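Local structure of putative hydrolase YdeN (Bacillus subtilis, 1UXO) at residues 63-77 with 90-102. The protein is probably a serine hydrolase of the RBBP9 family with an alpha/beta-hydrolase fold, whose natural substrate is not established. The protein carries 2 engineered substitutions. Residues are numbered along the deposited sequence; the frame is centred on the assembly and turned at random. Where two conformers were deposited one is given.
Engineered in segment 90-102: Ala90 (natural residue Lys), Ala91 (natural residue Gln).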
loop_
_atom_site.group_PDB
_atom_site.type_symbol
_atom_site.label_atom_id
_atom_site.label_comp_id
_atom_site.label_asym_id
_atom_site.label_seq_id
_atom_site.Cartn_x
_atom_site.Cartn_y
_atom_site.Cartn_z
ATOM N N LEU A 63 -7.439 14.216 0.322
ATOM C CA LEU A 63 -6.846 13.405 1.373
ATOM C C LEU A 63 -6.986 14.116 2.685
ATOM O O LEU A 63 -6.505 15.245 2.832
ATOM C CB LEU A 63 -5.368 13.190 1.150
ATOM C CG LEU A 63 -4.932 12.633 -0.178
ATOM C CD1 LEU A 63 -3.413 12.680 -0.277
ATOM C CD2 LEU A 63 -5.471 11.236 -0.418
ATOM N N HIS A 64 -7.600 13.450 3.648
ATOM C CA HIS A 64 -7.919 14.066 4.897
ATOM C C HIS A 64 -7.745 13.020 6.008
ATOM O O HIS A 64 -7.295 11.902 5.746
ATOM C CB HIS A 64 -9.350 14.670 4.793
ATOM C CG HIS A 64 -10.392 13.706 4.298
ATOM N ND1 HIS A 64 -10.805 13.678 2.978
ATOM C CD2 HIS A 64 -11.108 12.738 4.936
ATOM C CE1 HIS A 64 -11.728 12.733 2.830
ATOM N NE2 HIS A 64 -11.931 12.151 3.999
ATOM N N GLU A 65 -8.181 13.369 7.229
ATOM C CA GLU A 65 -8.041 12.558 8.432
ATOM C C GLU A 65 -8.881 11.290 8.388
ATOM O O GLU A 65 -8.673 10.388 9.171
ATOM C CB GLU A 65 -8.438 13.399 9.665
ATOM C CG GLU A 65 -9.710 14.210 9.460
ATOM C CD GLU A 65 -9.532 15.442 8.541
ATOM O OE1 GLU A 65 -8.409 15.980 8.420
ATOM O OE2 GLU A 65 -10.512 15.860 7.885
ATOM N N ASN A 66 -9.876 11.248 7.515
ATOM C CA ASN A 66 -10.639 10.005 7.317
ATOM C C ASN A 66 -10.369 9.317 5.965
ATOM O O ASN A 66 -11.199 8.528 5.478
ATOM C CB ASN A 66 -12.136 10.252 7.560
ATOM C CG ASN A 66 -12.420 10.764 9.003
ATOM O OD1 ASN A 66 -12.888 11.907 9.191
ATOM N ND2 ASN A 66 -12.095 9.955 9.994
ATOM N N THR A 67 -9.174 9.555 5.427
ATOM C CA THR A 67 -8.691 8.857 4.221
ATOM C C THR A 67 -7.728 7.776 4.600
ATOM O O THR A 67 -6.835 7.993 5.448
ATOM C CB THR A 67 -8.049 9.849 3.278
ATOM O OG1 THR A 67 -8.973 10.919 3.025
ATOM C CG2 THR A 67 -7.746 9.255 1.872
ATOM N N TYR A 68 -7.833 6.637 3.895
ATOM C CA TYR A 68 -6.978 5.484 4.144
ATOM C C TYR A 68 -6.417 4.959 2.853
ATOM O O TYR A 68 -7.124 4.887 1.835
ATOM C CB TYR A 68 -7.755 4.355 4.814
ATOM C CG TYR A 68 -8.325 4.748 6.149
ATOM C CD1 TYR A 68 -7.700 4.389 7.341
ATOM C CD2 TYR A 68 -9.476 5.499 6.221
ATOM C CE1 TYR A 68 -8.221 4.803 8.570
ATOM C CE2 TYR A 68 -9.991 5.919 7.447
ATOM C CZ TYR A 68 -9.359 5.562 8.603
ATOM O OH TYR A 68 -9.890 5.964 9.794
ATOM N N LEU A 69 -5.144 4.623 2.859
ATOM C CA LEU A 69 -4.479 4.126 1.670
ATOM C C LEU A 69 -4.037 2.673 1.890
ATOM O O LEU A 69 -3.303 2.369 2.844
ATOM C CB LEU A 69 -3.242 4.996 1.337
ATOM C CG LEU A 69 -3.381 6.529 1.365
ATOM C CD1 LEU A 69 -2.046 7.244 1.133
ATOM C CD2 LEU A 69 -4.415 6.927 0.276
ATOM N N VAL A 70 -4.454 1.802 0.993
ATOM C CA VAL A 70 -4.086 0.400 0.995
ATOM C C VAL A 70 -3.292 0.181 -0.283
ATOM O O VAL A 70 -3.791 0.418 -1.373
ATOM C CB VAL A 70 -5.327 -0.504 1.000
ATOM C CG1 VAL A 70 -4.936 -2.018 0.871
ATOM C CG2 VAL A 70 -6.148 -0.220 2.246
ATOM N N ALA A 71 -2.082 -0.303 -0.151
ATOM C CA ALA A 71 -1.211 -0.491 -1.309
ATOM C C ALA A 71 -0.658 -1.890 -1.341
ATOM O O ALA A 71 -0.514 -2.518 -0.278
ATOM C CB ALA A 71 -0.079 0.523 -1.240
ATOM N N HIS A 72 -0.337 -2.357 -2.565
ATOM C CA HIS A 72 0.255 -3.634 -2.767
ATOM C C HIS A 72 1.586 -3.516 -3.506
ATOM O O HIS A 72 1.706 -2.803 -4.521
ATOM C CB HIS A 72 -0.688 -4.566 -3.553
ATOM C CG HIS A 72 -0.150 -5.971 -3.724
ATOM N ND1 HIS A 72 -0.158 -6.614 -4.946
ATOM C CD2 HIS A 72 0.353 -6.869 -2.831
ATOM C CE1 HIS A 72 0.354 -7.830 -4.803
ATOM N NE2 HIS A 72 0.663 -8.018 -3.536
ATOM N N SER A 73 2.587 -4.143 -2.914
ATOM C CA SER A 73 3.904 -4.317 -3.511
ATOM C C SER A 73 4.514 -2.960 -3.928
ATOM O O SER A 73 4.685 -2.065 -3.056
ATOM C CB SER A 73 3.798 -5.383 -4.622
ATOM O OG SER A 73 5.098 -5.856 -4.979
ATOM N N LEU A 74 4.752 -2.754 -5.227
ATOM C CA LEU A 74 5.343 -1.466 -5.714
ATOM C C LEU A 74 4.548 -0.230 -5.349
ATOM O O LEU A 74 5.118 0.860 -5.167
ATOM C CB LEU A 74 5.595 -1.496 -7.216
ATOM C CG LEU A 74 6.466 -0.396 -7.800
ATOM C CD1 LEU A 74 7.956 -0.459 -7.297
ATOM C CD2 LEU A 74 6.381 -0.399 -9.358
ATOM N N GLY A 75 3.241 -0.367 -5.154
ATOM C CA GLY A 75 2.454 0.778 -4.706
ATOM C C GLY A 75 2.870 1.306 -3.354
ATOM O O GLY A 75 2.622 2.465 -3.027
ATOM N N CYS A 76 3.425 0.418 -2.541
ATOM C CA CYS A 76 3.934 0.781 -1.211
ATOM C C CYS A 76 5.024 1.865 -1.231
ATOM O O CYS A 76 4.793 2.936 -0.632
ATOM C CB CYS A 76 4.295 -0.463 -0.400
ATOM S SG CYS A 76 2.911 -1.614 -0.191
ATOM N N PRO A 77 6.191 1.628 -1.858
ATOM C CA PRO A 77 7.202 2.679 -1.873
ATOM C C PRO A 77 6.718 3.928 -2.601
ATOM O O PRO A 77 7.104 5.050 -2.265
ATOM C CB PRO A 77 8.416 2.028 -2.557
ATOM C CG PRO A 77 7.845 0.834 -3.337
ATOM C CD PRO A 77 6.719 0.382 -2.460
ATOM N N ALA A 90 -3.228 17.632 8.829
ATOM C CA ALA A 90 -3.244 16.580 9.828
ATOM C C ALA A 90 -2.998 15.213 9.135
ATOM O O ALA A 90 -3.144 15.074 7.925
ATOM C CB ALA A 90 -4.567 16.561 10.556
ATOM N N ALA A 91 -2.680 14.229 9.954
ATOM C CA ALA A 91 -2.338 12.880 9.481
ATOM C C ALA A 91 -3.549 12.304 8.749
ATOM O O ALA A 91 -4.696 12.562 9.112
ATOM C CB ALA A 91 -1.928 12.004 10.678
ATOM N N LEU A 92 -3.293 11.569 7.674
ATOM C CA LEU A 92 -4.290 10.664 7.131
ATOM C C LEU A 92 -4.743 9.621 8.134
ATOM O O LEU A 92 -4.083 9.348 9.133
ATOM C CB LEU A 92 -3.691 9.964 5.881
ATOM C CG LEU A 92 -3.214 10.862 4.750
ATOM C CD1 LEU A 92 -2.971 10.056 3.530
ATOM C CD2 LEU A 92 -4.150 12.046 4.452
ATOM N N GLY A 93 -5.916 9.039 7.887
ATOM C CA GLY A 93 -6.455 8.018 8.745
ATOM C C GLY A 93 -5.507 6.839 8.912
ATOM O O GLY A 93 -5.314 6.354 10.011
ATOM N N GLY A 94 -4.898 6.393 7.808
ATOM C CA GLY A 94 -3.964 5.296 7.900
ATOM C C GLY A 94 -3.528 4.745 6.588
ATOM O O GLY A 94 -4.053 5.113 5.521
ATOM N N ILE A 95 -2.534 3.867 6.681
ATOM C CA ILE A 95 -1.962 3.154 5.533
ATOM C C ILE A 95 -1.765 1.682 5.879
ATOM O O ILE A 95 -1.448 1.295 7.039
ATOM C CB ILE A 95 -0.609 3.766 5.079
ATOM C CG1 ILE A 95 0.465 3.671 6.159
ATOM C CG2 ILE A 95 -0.744 5.185 4.564
ATOM C CD1 ILE A 95 1.822 4.250 5.698
ATOM N N ILE A 96 -2.027 0.839 4.894
ATOM C CA ILE A 96 -1.745 -0.559 4.996
ATOM C C ILE A 96 -0.907 -0.941 3.789
ATOM O O ILE A 96 -1.313 -0.706 2.644
ATOM C CB ILE A 96 -3.018 -1.370 5.037
ATOM C CG1 ILE A 96 -3.870 -1.014 6.254
ATOM C CG2 ILE A 96 -2.703 -2.828 5.128
ATOM C CD1 ILE A 96 -5.234 -1.753 6.288
ATOM N N LEU A 97 0.252 -1.496 4.055
ATOM C CA LEU A 97 1.231 -1.808 3.016
ATOM C C LEU A 97 1.331 -3.299 2.882
ATOM O O LEU A 97 2.027 -3.955 3.662
ATOM C CB LEU A 97 2.575 -1.180 3.336
ATOM C CG LEU A 97 2.504 0.295 3.740
ATOM C CD1 LEU A 97 3.877 0.843 4.145
ATOM C CD2 LEU A 97 1.953 1.118 2.602
ATOM N N VAL A 98 0.633 -3.839 1.876
ATOM C CA VAL A 98 0.677 -5.275 1.592
ATOM C C VAL A 98 1.896 -5.629 0.759
ATOM O O VAL A 98 2.064 -5.117 -0.344
ATOM C CB VAL A 98 -0.611 -5.771 0.944
ATOM C CG1 VAL A 98 -0.631 -7.265 0.922
ATOM C CG2 VAL A 98 -1.809 -5.252 1.746
ATOM N N SER A 99 2.764 -6.456 1.330
ATOM C CA SER A 99 4.065 -6.799 0.748
ATOM C C SER A 99 4.914 -5.577 0.533
ATOM O O SER A 99 5.598 -5.468 -0.498
ATOM C CB SER A 99 3.876 -7.552 -0.529
ATOM O OG SER A 99 2.997 -8.609 -0.339
ATOM N N GLY A 100 4.849 -4.645 1.492
ATOM C CA GLY A 100 5.591 -3.398 1.389
ATOM C C GLY A 100 7.101 -3.579 1.504
ATOM O O GLY A 100 7.618 -4.494 2.203
ATOM N N PHE A 101 7.822 -2.682 0.861
ATOM C CA PHE A 101 9.259 -2.704 0.903
ATOM C C PHE A 101 9.753 -1.263 0.616
ATOM O O PHE A 101 9.004 -0.451 0.041
ATOM C CB PHE A 101 9.853 -3.705 -0.110
ATOM C CG PHE A 101 9.478 -3.415 -1.540
ATOM C CD1 PHE A 101 10.361 -2.764 -2.395
ATOM C CD2 PHE A 101 8.221 -3.787 -2.018
ATOM C CE1 PHE A 101 10.005 -2.490 -3.710
ATOM C CE2 PHE A 101 7.850 -3.520 -3.343
ATOM C CZ PHE A 101 8.730 -2.859 -4.191
ATOM N N ALA A 102 10.973 -0.958 1.054
ATOM C CA ALA A 102 11.587 0.379 0.854
ATOM C C ALA A 102 13.078 0.291 0.421
ATOM O O ALA A 102 13.874 1.218 0.695
ATOM C CB ALA A 102 11.500 1.185 2.163
HETATM O O HOH W 1 -8.185 6.956 11.685
#
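Two neighbouring parallel strands of the alpha/beta-hydrolase sheet, 67-72 and 94-98, pair side by side, joined through helix 75-84 as a beta-alpha-beta unit; the nucleophile elbow follows the first strand. Ser73, the predicted nucleophile, sits in it with the positive phi (55°) characteristic of the elbow. Its backbone N donates a nearly straight hydrogen bond to Val98 O (2.8 Å), the last of five good backbone bonds that start with Leu69 N to Gly94 O (2.9 Å). Before these, Gly93 N and Gly94 N reach Thr67 O only weakly. The predicted charge-relay His166 lies beside Ser73, and its backbone O accepts a hydrogen bond from His72 NE2.

At the other end, Gly93 CA sits over one face of the Tyr68 ring, 4.0 Å from the centroid, in a CH-pi contact. A CB on Gly93 would clash with Tyr68 CZ and Thr67 O. A water bonds Tyr68 OH (2.7 Å) and, weakly, Gly93 O. A serine in place of Tyr68 would probably leave Gly93 CA without aromatic cover and the water without its phenol partner. On the face opposite Tyr68, Leu69 CD1 meets Leu92 CD1, 3.8 Å away.

Phe101 CG sits between its backbone N and carbonyl carbon (chi1 60°), which turns the ring toward the elbow: CE2 lies 3.4 Å from Ser73 C, and Pro77 CG sits over one face, 3.9 Å from Phe101 CZ.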